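Local coordinates for protein light Chain (Clostridium botulinum, PDB 6BVD) that is the zinc metalloprotease domain of a mosaic botulinum neurotoxin and probably cleaves a SNARE protein of the nerve terminal, at residues F197-S209 against K363-Y377. Sequence-based numbering, arbitrary orientation.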
# COMPACT_ATOMS: atom_id res chain seq x y z
N PHE A 197 -1.86 22.61 0.61
CA PHE A 197 -1.29 21.57 -0.26
C PHE A 197 -2.29 21.09 -1.31
O PHE A 197 -3.48 20.80 -1.01
CB PHE A 197 -0.79 20.38 0.56
CG PHE A 197 0.06 19.44 -0.25
CD1 PHE A 197 1.33 19.84 -0.63
CD2 PHE A 197 -0.42 18.22 -0.66
CE1 PHE A 197 2.12 19.00 -1.41
CE2 PHE A 197 0.38 17.36 -1.43
CZ PHE A 197 1.63 17.76 -1.80
N SER A 198 -1.78 20.93 -2.52
CA SER A 198 -2.61 20.61 -3.66
C SER A 198 -1.94 19.46 -4.44
O SER A 198 -1.12 19.72 -5.32
CB SER A 198 -2.77 21.86 -4.55
OG SER A 198 -3.70 21.70 -5.59
N PRO A 199 -2.26 18.20 -4.08
CA PRO A 199 -1.56 17.03 -4.66
C PRO A 199 -1.86 16.74 -6.14
O PRO A 199 -1.04 16.08 -6.80
CB PRO A 199 -2.05 15.86 -3.80
CG PRO A 199 -3.40 16.29 -3.34
CD PRO A 199 -3.29 17.79 -3.09
N GLU A 200 -3.00 17.18 -6.64
CA GLU A 200 -3.40 16.87 -8.01
C GLU A 200 -2.91 17.83 -9.09
O GLU A 200 -3.15 17.59 -10.26
CB GLU A 200 -4.93 16.83 -8.09
CG GLU A 200 -5.55 15.71 -7.24
CD GLU A 200 -7.02 15.55 -7.49
OE1 GLU A 200 -7.81 16.40 -7.04
OE2 GLU A 200 -7.39 14.58 -8.17
N TYR A 201 -2.24 18.92 -8.71
CA TYR A 201 -1.72 19.90 -9.70
C TYR A 201 -0.22 20.03 -9.50
O TYR A 201 0.25 20.29 -8.39
CB TYR A 201 -2.45 21.24 -9.58
CG TYR A 201 -3.91 21.14 -9.99
CD1 TYR A 201 -4.31 21.38 -11.31
CD2 TYR A 201 -4.89 20.74 -9.08
CE1 TYR A 201 -5.63 21.25 -11.71
CE2 TYR A 201 -6.21 20.62 -9.46
CZ TYR A 201 -6.58 20.87 -10.77
OH TYR A 201 -7.90 20.74 -11.13
N ALA A 202 0.54 19.81 -10.57
CA ALA A 202 1.98 19.63 -10.45
C ALA A 202 2.69 20.30 -11.60
O ALA A 202 2.08 20.60 -12.62
CB ALA A 202 2.31 18.17 -10.42
N THR A 203 3.99 20.53 -11.43
CA THR A 203 4.80 21.01 -12.53
C THR A 203 5.80 19.91 -12.88
O THR A 203 5.97 18.96 -12.12
CB THR A 203 5.53 22.33 -12.20
OG1 THR A 203 6.31 22.16 -11.00
CG2 THR A 203 4.52 23.46 -11.99
N ALA A 204 6.44 20.06 -14.03
CA ALA A 204 7.50 19.16 -14.50
C ALA A 204 8.83 19.92 -14.55
O ALA A 204 8.85 21.16 -14.50
CB ALA A 204 7.16 18.62 -15.89
N PHE A 205 9.94 19.18 -14.62
CA PHE A 205 11.25 19.80 -14.75
C PHE A 205 11.97 19.20 -15.96
O PHE A 205 11.54 18.17 -16.46
CB PHE A 205 12.07 19.60 -13.47
CG PHE A 205 12.24 18.14 -13.08
CD1 PHE A 205 13.34 17.40 -13.53
CD2 PHE A 205 11.30 17.52 -12.28
CE1 PHE A 205 13.49 16.07 -13.16
CE2 PHE A 205 11.44 16.18 -11.93
CZ PHE A 205 12.54 15.47 -12.36
N ASN A 206 13.07 19.81 -16.40
CA ASN A 206 13.80 19.32 -17.56
C ASN A 206 15.11 18.64 -17.17
O ASN A 206 15.74 19.00 -16.18
CB ASN A 206 14.08 20.47 -18.55
CG ASN A 206 14.75 20.00 -19.83
OD1 ASN A 206 15.97 20.08 -19.97
ND2 ASN A 206 13.95 19.52 -20.77
N ASP A 207 15.52 17.64 -17.94
CA ASP A 207 16.82 17.01 -17.75
C ASP A 207 17.27 16.38 -19.06
O ASP A 207 16.46 15.95 -19.87
CB ASP A 207 16.79 15.93 -16.66
CG ASP A 207 18.19 15.38 -16.37
OD1 ASP A 207 19.17 16.15 -16.49
OD2 ASP A 207 18.33 14.16 -16.09
N ILE A 208 18.58 16.37 -19.26
CA ILE A 208 19.18 15.89 -20.49
C ILE A 208 19.81 14.53 -20.21
O ILE A 208 20.67 14.42 -19.33
CB ILE A 208 20.24 16.89 -21.01
CG1 ILE A 208 19.60 18.26 -21.27
CG2 ILE A 208 20.96 16.37 -22.25
CD1 ILE A 208 20.31 19.43 -20.58
N SER A 209 19.41 13.50 -20.94
CA SER A 209 19.95 12.17 -20.69
C SER A 209 21.43 12.12 -21.12
O SER A 209 21.81 12.65 -22.17
CB SER A 209 19.13 11.12 -21.44
OG SER A 209 19.75 10.80 -22.66
N LYS A 363 12.97 10.88 -9.22
CA LYS A 363 13.77 11.88 -9.93
C LYS A 363 13.28 13.25 -9.54
O LYS A 363 12.08 13.47 -9.46
CB LYS A 363 13.69 11.71 -11.45
CG LYS A 363 14.79 12.50 -12.21
CD LYS A 363 14.64 12.39 -13.74
CE LYS A 363 15.84 12.98 -14.50
NZ LYS A 363 17.17 12.32 -14.19
N THR A 364 14.21 14.19 -9.31
CA THR A 364 13.82 15.55 -9.04
C THR A 364 14.68 16.52 -9.83
O THR A 364 15.66 16.14 -10.54
CB THR A 364 13.88 15.85 -7.52
OG1 THR A 364 13.06 16.97 -7.21
CG2 THR A 364 15.28 16.07 -7.04
N ARG A 365 14.25 17.77 -9.76
CA ARG A 365 14.86 18.89 -10.45
C ARG A 365 16.31 19.09 -10.05
O ARG A 365 16.75 18.70 -8.97
CB ARG A 365 14.04 20.17 -10.15
CG ARG A 365 13.97 20.42 -8.68
CD ARG A 365 13.10 21.64 -8.29
NE ARG A 365 12.78 21.63 -6.87
CZ ARG A 365 12.14 22.62 -6.22
NH1 ARG A 365 11.78 23.72 -6.88
NH2 ARG A 365 11.87 22.52 -4.91
N LEU A 366 17.05 19.78 -10.90
CA LEU A 366 18.47 20.00 -10.68
C LEU A 366 18.81 20.86 -9.48
O LEU A 366 19.91 20.77 -8.94
CB LEU A 366 19.10 20.61 -11.95
CG LEU A 366 19.37 19.56 -13.02
CD1 LEU A 366 19.90 20.17 -14.32
CD2 LEU A 366 20.36 18.52 -12.50
N GLY A 367 17.86 21.71 -9.07
CA GLY A 367 18.04 22.58 -7.92
C GLY A 367 16.78 23.41 -7.72
O GLY A 367 15.90 23.40 -8.59
N TYR A 368 16.71 24.15 -6.62
CA TYR A 368 15.52 24.95 -6.34
C TYR A 368 15.16 25.96 -7.44
O TYR A 368 13.99 26.20 -7.72
CB TYR A 368 15.68 25.71 -5.02
CG TYR A 368 14.42 26.46 -4.68
CD1 TYR A 368 13.34 25.79 -4.08
CD2 TYR A 368 14.28 27.81 -4.97
CE1 TYR A 368 12.16 26.46 -3.79
CE2 TYR A 368 13.10 28.48 -4.70
CZ TYR A 368 12.05 27.79 -4.10
OH TYR A 368 10.88 28.45 -3.80
N LEU A 369 16.18 26.53 -8.08
CA LEU A 369 15.96 27.56 -9.08
C LEU A 369 15.67 27.02 -10.46
O LEU A 369 15.63 27.79 -11.44
CB LEU A 369 17.19 28.48 -9.16
CG LEU A 369 17.39 29.36 -7.92
CD1 LEU A 369 18.73 30.11 -7.95
CD2 LEU A 369 16.20 30.34 -7.71
N ALA A 370 15.47 25.70 -10.56
CA ALA A 370 15.18 25.07 -11.86
C ALA A 370 13.85 25.58 -12.42
O ALA A 370 12.92 25.91 -11.66
CB ALA A 370 15.16 23.54 -11.74
N GLU A 371 13.75 25.61 -13.75
CA GLU A 371 12.54 26.09 -14.39
C GLU A 371 11.41 25.10 -14.15
O GLU A 371 11.62 23.87 -14.20
CB GLU A 371 12.77 26.30 -15.90
CG GLU A 371 11.64 27.04 -16.61
CD GLU A 371 11.93 27.32 -18.10
OE1 GLU A 371 13.07 27.06 -18.55
OE2 GLU A 371 11.03 27.83 -18.80
N ASN A 372 10.22 25.62 -13.87
CA ASN A 372 9.01 24.80 -13.76
C ASN A 372 8.30 24.78 -15.10
O ASN A 372 8.26 25.80 -15.79
CB ASN A 372 8.06 25.34 -12.68
CG ASN A 372 8.68 25.30 -11.30
OD1 ASN A 372 9.39 24.36 -10.95
ND2 ASN A 372 8.44 26.34 -10.51
N PHE A 373 7.77 23.61 -15.48
CA PHE A 373 7.01 23.50 -16.73
C PHE A 373 5.58 23.00 -16.51
O PHE A 373 5.32 22.19 -15.61
CB PHE A 373 7.73 22.58 -17.73
CG PHE A 373 9.07 23.08 -18.17
CD1 PHE A 373 9.20 23.89 -19.29
CD2 PHE A 373 10.21 22.79 -17.43
CE1 PHE A 373 10.44 24.36 -19.70
CE2 PHE A 373 11.45 23.26 -17.82
CZ PHE A 373 11.58 24.05 -18.96
N GLY A 374 4.66 23.48 -17.32
CA GLY A 374 3.29 23.03 -17.23
C GLY A 374 2.37 24.22 -17.05
O GLY A 374 2.51 25.22 -17.74
N PRO A 375 1.45 24.14 -16.08
CA PRO A 375 1.30 23.03 -15.14
C PRO A 375 0.40 21.89 -15.63
O PRO A 375 -0.25 21.99 -16.67
CB PRO A 375 0.69 23.71 -13.91
CG PRO A 375 -0.20 24.73 -14.48
CD PRO A 375 0.55 25.26 -15.73
N PHE A 376 0.38 20.81 -14.83
CA PHE A 376 -0.33 19.58 -15.16
C PHE A 376 -1.37 19.17 -14.12
O PHE A 376 -1.17 19.38 -12.93
CB PHE A 376 0.67 18.43 -15.33
CG PHE A 376 1.66 18.65 -16.45
CD1 PHE A 376 1.34 18.29 -17.75
CD2 PHE A 376 2.89 19.23 -16.21
CE1 PHE A 376 2.25 18.52 -18.82
CE2 PHE A 376 3.79 19.46 -17.27
CZ PHE A 376 3.47 19.09 -18.56
N TYR A 377 -2.46 18.59 -14.58
CA TYR A 377 -3.39 17.88 -13.70
C TYR A 377 -3.01 16.39 -13.68
O TYR A 377 -2.68 15.82 -14.73
CB TYR A 377 -4.80 18.08 -14.19
CG TYR A 377 -5.89 17.37 -13.43
CD1 TYR A 377 -6.10 17.61 -12.08
CD2 TYR A 377 -6.77 16.51 -14.08
CE1 TYR A 377 -7.14 16.99 -11.39
CE2 TYR A 377 -7.80 15.87 -13.40
CZ TYR A 377 -7.97 16.12 -12.06
OH TYR A 377 -9.00 15.49 -11.39
O HOH W 1 -9.99 16.12 -9.00
O HOH W 2 15.70 20.50 -13.51
O HOH W 3 13.84 22.29 -15.07
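Phe205 lays one face of its ring against the backbone of Thr364 and Arg365. The backbone N of Arg365 sits over the ring centre, and Thr364 C lies nearer the rim, 3.5 Å from Phe205 CZ. CG of Lys363 meets the same ring at its edge, in plane. With chi1 at 57°, CG of Phe205 stands between the backbone N and carbonyl carbon, and the end of the ring comes close to residues 363-365. The Lys363 side chain then runs on, bends at its last torsion, and forms a salt bridge from NZ to Asp207 OD2 at 2.9 Å. The ammonium meets the carboxylate on its anti side, well out of plane.

At the other end Tyr377 crosses Tyr201. Its CD1 stands 3.5 Å from Tyr201 CZ, over one face of the Tyr201 ring, with the planes 39° apart. Water 1 links Tyr377 OH to Glu200 OE1, which also bonds Tyr79, while OE2 pairs with Lys88.

Between these ends the strands 201-208 and 373-377 pair antiparallel. Ala202 and Phe376 exchange two backbone hydrogen bonds, as do Ala204 and Phe373. A beta bulge shifts the register between the two pairs, where Gly374 leads into the cis peptide of Pro375. Phe373 and Phe376 lie on the same sheet face as Ala202 and Ala204, and Phe376 CE2 comes 3.7 Å from Ala204 CB. Beyond the bulge, water 3 bridges Asn206 N and Glu371 O.

Strand 201-208 is the central strand of a five-stranded antiparallel sheet, and 373-377 lies between it and strand 428-429. Strand 215-219 flanks strand 201-208, and its Leu217 and Ile219 touch Phe373 and Phe376. Helix 83-100 packs on Glu200 and Tyr377. The side chain of Arg365 leads away from strand 201-208, touches the zinc ligand His228 on helix 222-237, and forms a salt bridge with Glu353.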